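Chloride intracellular channel exc-4 (PDB 2YV9) regulates the lumen size of the growing excretory canal in Caenorhabditis elegans and may insert into membranes to form chloride channels. Local coordinates at residues A[203-208]-A[242-247]; A[18-23]-A[82-87]; A[170-175]-A[216-221]; A[111-116]-A[188-193]. One frame throughout, in Å; residues are numbered along the deposited sequence. Where two conformers were deposited one is given.

Interaction 1: residues A[203-208]-A[242-247]; sequences RIIGLS and QDIIHH
Apolar packing carries nearly all of this contact: no hydrogen bond passes between 203-208 and 242-247, and the surface they bury together is 235 Å². Ile204 uses a different branch for each partner. Its CG1, beside the backbone N, meets Ile244 CD1 at 4.0 Å, while its CG2, anti to the backbone N, meets Ile245 CG1 at the same 4.0 Å; both pairs of side chains cross at about a right angle. Ile205 works with its tip, CD1 reaching to 3.7 Å from Ile245 CA and packing beside Ile244 CG2. The two helix segments come within 9.6 Å, axis to axis, and cross at -77°, so the contact stays confined to a few residues of each. Both belong to the all-helical C-terminal domain of the GST fold, where helix 241-251 runs across the later part of helix 190-210, and Phe130 and Leu134 of helix 117-140 also pack on Ile205. The polar element is internal to one helix. Ser208 OG, held between the backbone N and the carbonyl carbon (chi1 67°), donates to Ile204 O at 2.8 Å from above the carbonyl plane, and that oxygen also accepts from Ser208 N. Tied back in this way, Ser208 OG touches Ile245 CG1 at 3.3 Å.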
# COMPACT_ATOMS: atom_id res chain seq x y z
N ARG A 203 21.89 -2.84 -8.67
CA ARG A 203 23.24 -2.43 -9.07
C ARG A 203 24.04 -1.87 -7.88
O ARG A 203 25.16 -2.30 -7.60
CB ARG A 203 23.18 -1.37 -10.17
CG ARG A 203 24.34 -1.45 -11.12
CD ARG A 203 25.50 -0.60 -10.76
NE ARG A 203 26.69 -0.90 -11.57
CZ ARG A 203 27.45 0.01 -12.17
NH1 ARG A 203 27.20 1.30 -12.08
NH2 ARG A 203 28.54 -0.38 -12.82
N ILE A 204 23.43 -0.93 -7.18
CA ILE A 204 24.07 -0.29 -6.01
C ILE A 204 24.34 -1.30 -4.91
O ILE A 204 25.44 -1.33 -4.35
CB ILE A 204 23.21 0.86 -5.47
CG1 ILE A 204 23.03 1.98 -6.50
CG2 ILE A 204 23.82 1.48 -4.18
CD1 ILE A 204 24.32 2.49 -7.13
N ILE A 205 23.36 -2.11 -4.56
CA ILE A 205 23.53 -3.09 -3.46
C ILE A 205 24.52 -4.19 -3.90
O ILE A 205 25.36 -4.65 -3.13
CB ILE A 205 22.20 -3.68 -3.00
CG1 ILE A 205 21.34 -2.60 -2.37
CG2 ILE A 205 22.40 -4.86 -1.98
CD1 ILE A 205 22.05 -1.84 -1.20
N GLY A 206 24.44 -4.61 -5.16
CA GLY A 206 25.46 -5.52 -5.66
C GLY A 206 26.89 -5.04 -5.50
O GLY A 206 27.77 -5.78 -4.96
N LEU A 207 27.17 -3.82 -5.96
CA LEU A 207 28.55 -3.29 -5.91
C LEU A 207 28.93 -3.04 -4.46
O LEU A 207 30.08 -3.29 -4.08
CB LEU A 207 28.74 -2.02 -6.74
CG LEU A 207 28.74 -2.29 -8.26
CD1 LEU A 207 29.05 -0.99 -8.97
CD2 LEU A 207 29.74 -3.36 -8.66
N SER A 208 28.00 -2.55 -3.66
CA SER A 208 28.41 -2.03 -2.33
C SER A 208 28.45 -3.07 -1.22
O SER A 208 29.35 -3.02 -0.35
CB SER A 208 27.52 -0.89 -1.91
OG SER A 208 26.20 -1.35 -1.66
N GLN A 242 23.91 6.23 -0.74
CA GLN A 242 24.03 5.95 0.69
C GLN A 242 22.70 5.63 1.32
O GLN A 242 22.64 4.81 2.26
CB GLN A 242 24.64 7.14 1.41
CG GLN A 242 26.10 7.40 1.06
CD GLN A 242 26.29 7.99 -0.30
OE1 GLN A 242 25.40 8.62 -0.88
NE2 GLN A 242 27.50 7.84 -0.82
N ASP A 243 21.63 6.24 0.81
CA ASP A 243 20.31 6.00 1.33
C ASP A 243 19.72 4.67 0.81
O ASP A 243 18.93 4.04 1.49
CB ASP A 243 19.37 7.19 1.06
CG ASP A 243 19.90 8.44 1.69
OD1 ASP A 243 20.31 8.25 2.87
OD2 ASP A 243 20.01 9.49 1.00
N ILE A 244 20.15 4.22 -0.37
CA ILE A 244 19.74 2.92 -0.83
C ILE A 244 20.42 1.86 0.07
O ILE A 244 19.77 0.94 0.55
CB ILE A 244 20.13 2.68 -2.31
CG1 ILE A 244 19.35 3.65 -3.23
CG2 ILE A 244 19.80 1.20 -2.70
CD1 ILE A 244 19.85 3.71 -4.73
N ILE A 245 21.73 2.01 0.26
CA ILE A 245 22.51 1.08 1.10
C ILE A 245 21.92 1.05 2.51
O ILE A 245 21.62 -0.03 3.05
CB ILE A 245 23.98 1.45 1.12
CG1 ILE A 245 24.63 1.25 -0.26
CG2 ILE A 245 24.73 0.60 2.13
CD1 ILE A 245 25.81 2.19 -0.49
N HIS A 246 21.64 2.22 3.07
CA HIS A 246 21.12 2.28 4.43
C HIS A 246 19.75 1.66 4.60
O HIS A 246 19.48 1.01 5.59
CB HIS A 246 21.09 3.72 4.89
CG HIS A 246 20.88 3.86 6.37
ND1 HIS A 246 19.66 4.14 6.93
CD2 HIS A 246 21.75 3.72 7.40
CE1 HIS A 246 19.78 4.18 8.25
NE2 HIS A 246 21.04 3.92 8.56
N HIS A 247 18.91 1.79 3.56
CA HIS A 247 17.60 1.22 3.56
C HIS A 247 17.68 -0.28 3.80
O HIS A 247 16.98 -0.81 4.66
CB HIS A 247 16.89 1.58 2.23
CG HIS A 247 15.60 0.87 2.00
ND1 HIS A 247 14.38 1.39 2.39
CD2 HIS A 247 15.33 -0.29 1.36
CE1 HIS A 247 13.42 0.57 1.99
NE2 HIS A 247 13.96 -0.46 1.38

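Interaction 2: residues A[18-23]-A[82-87]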
# COMPACT_ATOMS: atom_id res chain seq x y z
N PRO A 18 -4.83 19.81 -11.41
CA PRO A 18 -4.81 19.27 -10.04
C PRO A 18 -3.43 19.33 -9.37
O PRO A 18 -2.40 19.18 -10.04
CB PRO A 18 -5.26 17.82 -10.23
CG PRO A 18 -5.14 17.53 -11.69
CD PRO A 18 -5.32 18.83 -12.39
N LEU A 19 -3.43 19.59 -8.06
CA LEU A 19 -2.24 19.59 -7.25
C LEU A 19 -2.24 18.29 -6.46
O LEU A 19 -3.15 18.07 -5.65
CB LEU A 19 -2.20 20.78 -6.27
CG LEU A 19 -1.08 20.72 -5.21
CD1 LEU A 19 0.30 20.68 -5.93
CD2 LEU A 19 -1.19 21.90 -4.23
N LEU A 20 -1.23 17.45 -6.71
CA LEU A 20 -1.07 16.16 -6.02
C LEU A 20 0.21 16.24 -5.21
O LEU A 20 1.28 16.57 -5.77
CB LEU A 20 -0.96 15.04 -7.05
CG LEU A 20 -2.14 14.89 -8.02
CD1 LEU A 20 -1.88 13.85 -9.14
CD2 LEU A 20 -3.43 14.62 -7.25
N GLU A 21 0.11 16.03 -3.90
CA GLU A 21 1.27 16.04 -3.02
C GLU A 21 1.56 14.58 -2.68
O GLU A 21 0.65 13.83 -2.37
CB GLU A 21 1.02 16.89 -1.76
CG GLU A 21 0.49 18.29 -2.11
CD GLU A 21 0.01 19.07 -0.91
OE1 GLU A 21 0.81 19.26 0.03
OE2 GLU A 21 -1.16 19.53 -0.93
N LEU A 22 2.82 14.19 -2.84
CA LEU A 22 3.28 12.85 -2.50
C LEU A 22 4.22 12.93 -1.31
O LEU A 22 5.19 13.68 -1.34
CB LEU A 22 4.01 12.25 -3.68
CG LEU A 22 4.42 10.80 -3.46
CD1 LEU A 22 3.22 9.87 -3.46
CD2 LEU A 22 5.38 10.42 -4.56
N TYR A 23 3.91 12.14 -0.28
CA TYR A 23 4.73 12.04 0.90
C TYR A 23 5.50 10.75 0.73
O TYR A 23 4.91 9.71 0.46
CB TYR A 23 3.86 11.96 2.16
CG TYR A 23 3.21 13.27 2.54
CD1 TYR A 23 3.75 14.09 3.51
CD2 TYR A 23 2.06 13.71 1.87
CE1 TYR A 23 3.15 15.29 3.84
CE2 TYR A 23 1.46 14.90 2.21
CZ TYR A 23 2.01 15.69 3.19
OH TYR A 23 1.39 16.89 3.50
N MET A 82 -0.63 10.10 -0.97
CA MET A 82 -0.87 11.19 -1.90
C MET A 82 -2.07 12.00 -1.45
O MET A 82 -3.13 11.39 -1.08
CB MET A 82 -1.05 10.68 -3.33
CG MET A 82 -1.01 11.80 -4.38
SD MET A 82 -0.97 11.14 -6.05
CE MET A 82 -2.57 10.43 -6.29
N ILE A 83 -1.90 13.34 -1.43
CA ILE A 83 -2.92 14.26 -0.98
C ILE A 83 -3.40 15.11 -2.13
O ILE A 83 -2.56 15.61 -2.92
CB ILE A 83 -2.43 15.25 0.11
CG1 ILE A 83 -1.68 14.51 1.21
CG2 ILE A 83 -3.62 15.95 0.71
CD1 ILE A 83 -2.42 13.47 1.77
N GLU A 84 -4.72 15.22 -2.25
CA GLU A 84 -5.31 16.16 -3.26
C GLU A 84 -6.24 17.08 -2.49
O GLU A 84 -7.45 16.91 -2.41
CB GLU A 84 -6.03 15.42 -4.37
CG GLU A 84 -6.40 16.29 -5.57
CD GLU A 84 -6.79 15.43 -6.78
OE1 GLU A 84 -6.84 14.18 -6.68
OE2 GLU A 84 -7.10 16.02 -7.84
N GLU A 85 -5.63 18.08 -1.88
CA GLU A 85 -6.31 18.93 -0.91
C GLU A 85 -7.51 19.66 -1.51
O GLU A 85 -8.54 19.79 -0.86
CB GLU A 85 -5.34 19.91 -0.33
CG GLU A 85 -5.39 19.92 1.12
CD GLU A 85 -4.43 20.90 1.71
OE1 GLU A 85 -3.40 21.21 1.10
OE2 GLU A 85 -4.75 21.35 2.82
N GLU A 86 -7.39 20.10 -2.76
CA GLU A 86 -8.47 20.87 -3.36
C GLU A 86 -9.75 20.03 -3.52
O GLU A 86 -10.83 20.59 -3.57
CB GLU A 86 -8.02 21.51 -4.69
CG GLU A 86 -6.83 22.44 -4.52
CD GLU A 86 -6.35 23.10 -5.81
OE1 GLU A 86 -6.69 22.63 -6.92
OE2 GLU A 86 -5.61 24.10 -5.69
N LYS A 87 -9.63 18.69 -3.60
CA LYS A 87 -10.80 17.79 -3.58
C LYS A 87 -11.09 17.23 -2.18
O LYS A 87 -11.94 16.38 -2.03
CB LYS A 87 -10.57 16.62 -4.52
CG LYS A 87 -10.29 17.02 -5.95
CD LYS A 87 -10.29 15.78 -6.83
CE LYS A 87 -10.30 16.16 -8.29
NZ LYS A 87 -11.60 16.77 -8.69
O HOH W 1 -2.93 18.59 -2.60
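Met82, Glu21 and Ile83 give up the most surface where strand 19-23 pairs antiparallel with strand 82-84 in the sheet of the thioredoxin-like N-terminal domain. Glu21 and Ile83 form a hydrogen-bonded pair: Glu21 N donates to Ile83 O at 2.9 Å and nearly straight (174°), and Ile83 N returns the bond to Glu21 O at 2.8 Å, both donors lying in the carbonyl plane. Ile83 also lays its CG1 at the edge of the Tyr23 ring, 3.3 Å from CE2. Met82 is on the other face, in a non-hydrogen-bonded pair with Leu22. Its CG is anti to the backbone N, which runs the chain over Glu21 O and sets SD 4.0 Å from Leu20 CB; Leu47 of helix 38-52 covers the same face. Beside it Glu84 lies alongside Leu20, pointing the same way, with OE1 3.5 Å from Leu20 CD2, while its carboxylate is held by Tyr91 and by a salt bridge to Arg100. An alanine here would take away CG and the carboxylate beside Leu20 CD2 and would probably loosen the ties to Tyr91 and Arg100. On the Ile83 face, in one of two Glu21 conformers, OE2 stands 3.5 Å from Glu85 OE1, a like-charge approach that may favour protonation of one acid. A water beside them lies 2.6 Å from Glu21 OE2 and accepts from Glu85 N at 2.8 Å.

Interaction 3: residues A[170-175]-A[216-221]; sequences NIDQLL and HNFTHL
With CG anti to its backbone N (chi1 -170°), Asp172 reaches out from helix 155-178 to the start of helix 219-228, and a chi2 of 64° turns OD1 into the first turn of that helix. Phe218, at the N-cap position and at the centre of an inverse gamma turn, has CG anti to its carbonyl carbon; this directs the ring along helix 155-178 to Leu168 and Ser169, while its CB stays 3.5 Å from Asp172 OD1. The acceptor is well placed: Leu221 N donates to Asp172 OD1 at 2.9 Å with an N-H...O angle of 160°, meeting the anti lone pair. An acidic oxygen thus sits among the backbone N atoms at a helix start, where the helix dipole would probably favour its ionised form. The other oxygen is served by a water, which donates to Asp172 OD2 at 2.6 Å. That water also lies in the plane of the His220 ring, at its edge, hydrogen-bonded to ND1 at 2.9 Å, so it bridges the carboxylate and the imidazole. Van der Waals contacts flank this polar centre. Leu175 and His220 meet CB to CB at 3.8 Å, and Leu175 CD1 rests 3.7 Å from His220 O. Leu221, its CG anti to the backbone N, makes an apolar contact by extending CD1 to 3.9 Å from Ile171 CG2, the two side chains crossing obliquely. The contact lies wholly in the helical C-terminal domain of the GST fold: helix 117-140 covers Ile171 through Leu126, and Asp278 and Ile279 of helix 273-280 pack on Thr219.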
# COMPACT_ATOMS: atom_id res chain seq x y z
N ASN A 170 17.01 -13.01 -18.68
CA ASN A 170 15.65 -13.08 -19.29
C ASN A 170 15.14 -11.70 -19.73
O ASN A 170 14.63 -11.52 -20.84
CB ASN A 170 14.68 -13.75 -18.33
CG ASN A 170 14.97 -15.24 -18.12
OD1 ASN A 170 15.69 -15.87 -18.89
ND2 ASN A 170 14.39 -15.80 -17.05
N ILE A 171 15.32 -10.72 -18.87
CA ILE A 171 15.02 -9.33 -19.22
C ILE A 171 15.87 -8.76 -20.37
O ILE A 171 15.33 -8.11 -21.30
CB ILE A 171 15.06 -8.45 -17.95
CG1 ILE A 171 14.08 -9.00 -16.87
CG2 ILE A 171 14.73 -7.00 -18.31
CD1 ILE A 171 14.12 -8.23 -15.52
N ASP A 172 17.18 -9.01 -20.35
CA ASP A 172 18.02 -8.69 -21.48
C ASP A 172 17.43 -9.26 -22.77
O ASP A 172 17.36 -8.55 -23.74
CB ASP A 172 19.42 -9.23 -21.30
CG ASP A 172 20.39 -8.72 -22.34
OD1 ASP A 172 20.69 -7.51 -22.41
OD2 ASP A 172 20.94 -9.58 -23.08
N GLN A 173 17.05 -10.54 -22.72
CA GLN A 173 16.52 -11.26 -23.88
C GLN A 173 15.22 -10.63 -24.37
O GLN A 173 15.04 -10.41 -25.58
CB GLN A 173 16.32 -12.74 -23.54
CG GLN A 173 17.65 -13.51 -23.49
CD GLN A 173 17.51 -14.94 -22.95
OE1 GLN A 173 16.82 -15.77 -23.54
NE2 GLN A 173 18.19 -15.24 -21.83
N LEU A 174 14.33 -10.32 -23.43
CA LEU A 174 13.08 -9.63 -23.78
C LEU A 174 13.31 -8.28 -24.45
O LEU A 174 12.68 -7.93 -25.45
CB LEU A 174 12.24 -9.43 -22.52
CG LEU A 174 10.91 -8.72 -22.70
CD1 LEU A 174 10.07 -9.46 -23.79
CD2 LEU A 174 10.19 -8.65 -21.36
N LEU A 175 14.23 -7.49 -23.91
CA LEU A 175 14.53 -6.21 -24.49
C LEU A 175 15.16 -6.33 -25.86
O LEU A 175 14.92 -5.49 -26.74
CB LEU A 175 15.47 -5.44 -23.56
CG LEU A 175 14.80 -4.87 -22.31
CD1 LEU A 175 15.92 -4.49 -21.27
CD2 LEU A 175 13.89 -3.62 -22.57
N HIS A 216 27.98 -7.64 -17.43
CA HIS A 216 28.31 -6.65 -18.47
C HIS A 216 27.97 -7.10 -19.91
O HIS A 216 27.92 -6.30 -20.84
CB HIS A 216 29.81 -6.31 -18.33
CG HIS A 216 30.11 -5.54 -17.09
ND1 HIS A 216 31.36 -5.02 -16.82
CD2 HIS A 216 29.32 -5.22 -16.03
CE1 HIS A 216 31.31 -4.38 -15.67
NE2 HIS A 216 30.10 -4.48 -15.17
N ASN A 217 27.72 -8.38 -20.08
CA ASN A 217 27.37 -8.92 -21.41
C ASN A 217 25.90 -8.72 -21.76
O ASN A 217 25.49 -8.95 -22.90
CB ASN A 217 27.78 -10.39 -21.52
CG ASN A 217 26.95 -11.29 -20.63
OD1 ASN A 217 26.88 -11.10 -19.44
ND2 ASN A 217 26.35 -12.31 -21.23
N PHE A 218 25.08 -8.28 -20.79
CA PHE A 218 23.66 -8.04 -21.02
C PHE A 218 23.46 -6.62 -21.59
O PHE A 218 23.00 -5.67 -20.92
CB PHE A 218 22.88 -8.19 -19.72
CG PHE A 218 22.95 -9.56 -19.11
CD1 PHE A 218 23.31 -10.69 -19.85
CD2 PHE A 218 22.62 -9.73 -17.77
CE1 PHE A 218 23.37 -11.94 -19.25
CE2 PHE A 218 22.63 -10.96 -17.18
CZ PHE A 218 23.02 -12.07 -17.89
N THR A 219 23.81 -6.44 -22.86
CA THR A 219 23.88 -5.11 -23.45
C THR A 219 22.55 -4.37 -23.55
O THR A 219 22.49 -3.14 -23.38
CB THR A 219 24.44 -5.20 -24.88
OG1 THR A 219 25.52 -6.13 -24.90
CG2 THR A 219 24.88 -3.86 -25.39
N HIS A 220 21.48 -5.10 -23.89
CA HIS A 220 20.14 -4.50 -24.01
C HIS A 220 19.64 -4.04 -22.64
O HIS A 220 19.04 -2.99 -22.52
CB HIS A 220 19.15 -5.45 -24.65
CG HIS A 220 19.33 -5.56 -26.14
ND1 HIS A 220 20.33 -6.33 -26.69
CD2 HIS A 220 18.78 -4.87 -27.15
CE1 HIS A 220 20.31 -6.18 -28.00
NE2 HIS A 220 19.40 -5.27 -28.31
N LEU A 221 19.91 -4.87 -21.63
CA LEU A 221 19.53 -4.51 -20.25
C LEU A 221 20.29 -3.27 -19.84
O LEU A 221 19.71 -2.38 -19.20
CB LEU A 221 19.84 -5.65 -19.32
CG LEU A 221 19.54 -5.45 -17.83
CD1 LEU A 221 18.10 -5.25 -17.65
CD2 LEU A 221 20.06 -6.63 -17.03
O HOH W 2 21.86 -8.13 -25.07

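Interaction 4: residues A[111-116]-A[188-193]; sequences PLFEKD and MTEYDC
Tyr191 brings the CE2 and hydroxyl end of its ring up to the backbone of 114-116, with Lys115 C at its edge and CE2 3.3 Å from Glu114 O, while its hydroxyl accepts from Asp116 N at 3.0 Å and has a second partner in Glu120. Glu190 OE1 stands over one face of the same ring, offset toward the rim. The carboxylate reaches there because chi1 is displaced to 91° and the chain bends at chi2. Its OE2 accepts from Glu114 N through the syn lone pair, 3.2 Å away, and OE1 is only 2.5 Å from Glu114 O, so the acid probably holds a proton there. An alanine at Glu190 would remove both oxygens and would probably leave the 111-116 loop less firmly held. These residues open helix 190-210, whose start carries a capping box: Asp192 OD2 accepts from Thr189 N at 2.7 Å, and Thr189 OG1 accepts weakly from Tyr191 N. The S/T-x-x-D sequence is as in the N-capping box of glutathione transferases. The backbone adds a bond from Glu190 N to Leu112 O, 2.9 Å long, nearly along the C=O axis but bent at the hydrogen (133°). Phe113 CD1 packs on Glu190 CB at 3.8 Å, and Glu46 of helix 38-52 touches both residues.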
# COMPACT_ATOMS: atom_id res chain seq x y z
N PRO A 111 -0.07 7.39 -22.33
CA PRO A 111 0.10 5.95 -22.40
C PRO A 111 0.94 5.36 -21.27
O PRO A 111 1.83 4.53 -21.49
CB PRO A 111 0.85 5.77 -23.74
CG PRO A 111 1.68 6.90 -23.80
CD PRO A 111 0.86 8.06 -23.27
N LEU A 112 0.62 5.77 -20.06
CA LEU A 112 1.45 5.41 -18.90
C LEU A 112 1.13 4.05 -18.32
O LEU A 112 1.99 3.45 -17.66
CB LEU A 112 1.29 6.50 -17.85
CG LEU A 112 2.07 6.44 -16.54
CD1 LEU A 112 3.58 6.40 -16.73
CD2 LEU A 112 1.69 7.66 -15.63
N PHE A 113 -0.09 3.56 -18.51
CA PHE A 113 -0.50 2.29 -17.93
C PHE A 113 -0.89 1.32 -18.98
O PHE A 113 -1.70 1.65 -19.88
CB PHE A 113 -1.66 2.44 -16.97
CG PHE A 113 -1.31 3.20 -15.74
CD1 PHE A 113 -0.78 2.54 -14.65
CD2 PHE A 113 -1.46 4.57 -15.69
CE1 PHE A 113 -0.47 3.25 -13.52
CE2 PHE A 113 -1.13 5.29 -14.58
CZ PHE A 113 -0.63 4.64 -13.49
N GLU A 114 -0.32 0.13 -18.84
CA GLU A 114 -0.62 -1.02 -19.70
C GLU A 114 -0.65 -2.28 -18.85
O GLU A 114 -0.26 -2.25 -17.68
CB GLU A 114 0.45 -1.18 -20.76
CG GLU A 114 0.58 -0.06 -21.72
CD GLU A 114 -0.62 0.13 -22.59
OE1 GLU A 114 -1.48 -0.79 -22.67
OE2 GLU A 114 -0.71 1.23 -23.17
N LYS A 115 -1.21 -3.36 -19.39
CA LYS A 115 -1.19 -4.67 -18.73
C LYS A 115 -0.33 -5.64 -19.52
O LYS A 115 -0.47 -5.79 -20.73
CB LYS A 115 -2.59 -5.22 -18.51
CG LYS A 115 -3.29 -4.68 -17.28
CD LYS A 115 -2.68 -5.26 -15.99
CE LYS A 115 -3.31 -4.64 -14.74
NZ LYS A 115 -2.32 -4.45 -13.64
N ASP A 116 0.62 -6.27 -18.84
CA ASP A 116 1.54 -7.16 -19.51
C ASP A 116 1.98 -8.19 -18.49
O ASP A 116 2.74 -7.86 -17.56
CB ASP A 116 2.72 -6.41 -20.05
CG ASP A 116 3.68 -7.30 -20.80
OD1 ASP A 116 3.55 -8.55 -20.71
OD2 ASP A 116 4.57 -6.76 -21.46
N MET A 188 7.41 5.53 -21.43
CA MET A 188 7.55 5.02 -20.05
C MET A 188 6.19 4.56 -19.55
O MET A 188 5.21 5.26 -19.74
CB MET A 188 8.07 6.13 -19.13
CG MET A 188 8.47 5.61 -17.74
SD MET A 188 8.99 6.93 -16.62
CE MET A 188 7.42 7.65 -16.21
N THR A 189 6.14 3.38 -18.90
CA THR A 189 4.92 2.87 -18.34
C THR A 189 5.13 2.55 -16.86
O THR A 189 6.25 2.63 -16.36
CB THR A 189 4.43 1.58 -19.06
OG1 THR A 189 5.37 0.49 -18.89
CG2 THR A 189 4.17 1.85 -20.57
N GLU A 190 4.06 2.11 -16.19
CA GLU A 190 4.16 1.72 -14.78
C GLU A 190 5.21 0.61 -14.57
O GLU A 190 5.91 0.60 -13.54
CB GLU A 190 2.79 1.37 -14.20
CG GLU A 190 2.38 -0.14 -14.28
CD GLU A 190 1.72 -0.50 -15.57
OE1 GLU A 190 1.01 -1.56 -15.60
OE2 GLU A 190 1.91 0.24 -16.55
N TYR A 191 5.39 -0.28 -15.55
CA TYR A 191 6.38 -1.33 -15.41
C TYR A 191 7.80 -0.79 -15.33
O TYR A 191 8.62 -1.34 -14.60
CB TYR A 191 6.22 -2.35 -16.49
CG TYR A 191 4.87 -3.03 -16.41
CD1 TYR A 191 4.49 -3.75 -15.30
CD2 TYR A 191 3.99 -2.99 -17.50
CE1 TYR A 191 3.28 -4.40 -15.23
CE2 TYR A 191 2.74 -3.60 -17.42
CZ TYR A 191 2.40 -4.34 -16.30
OH TYR A 191 1.19 -5.01 -16.17
N ASP A 192 8.12 0.29 -16.06
CA ASP A 192 9.41 0.98 -15.90
C ASP A 192 9.53 1.59 -14.54
O ASP A 192 10.64 1.65 -13.97
CB ASP A 192 9.52 2.05 -16.93
CG ASP A 192 9.36 1.45 -18.34
OD1 ASP A 192 10.16 0.56 -18.71
OD2 ASP A 192 8.39 1.83 -19.05
N CYS A 193 8.40 2.09 -14.05
CA CYS A 193 8.36 2.76 -12.76
C CYS A 193 8.65 1.74 -11.63
O CYS A 193 9.07 2.13 -10.52
CB CYS A 193 7.10 3.48 -12.55
SG CYS A 193 6.88 4.84 -13.75

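In the fold
From the N terminus, interaction 2 comes first: strand 81-84 returns to strand 19-25, closing a loop of 58 residues that includes helix 38-52 and strand 57-63. It is complete before the others open. Interaction 4 then joins the linker ahead of helix 117-140 to the start of helix 190-210, spanning helices 117-140 and 155-178. Interaction 3 opens inside that span and closes beyond it, so the two cross; interaction 1 crosses interaction 3 in the same way. None nests within another. Interactions 4 and 1 share helix 190-210, near its beginning and its end, with centres 25 Å apart. Interactions 3 and 1 tie C-terminal-domain helices together, whereas interaction 4 sits where that domain meets helices 38-52 and 94-107.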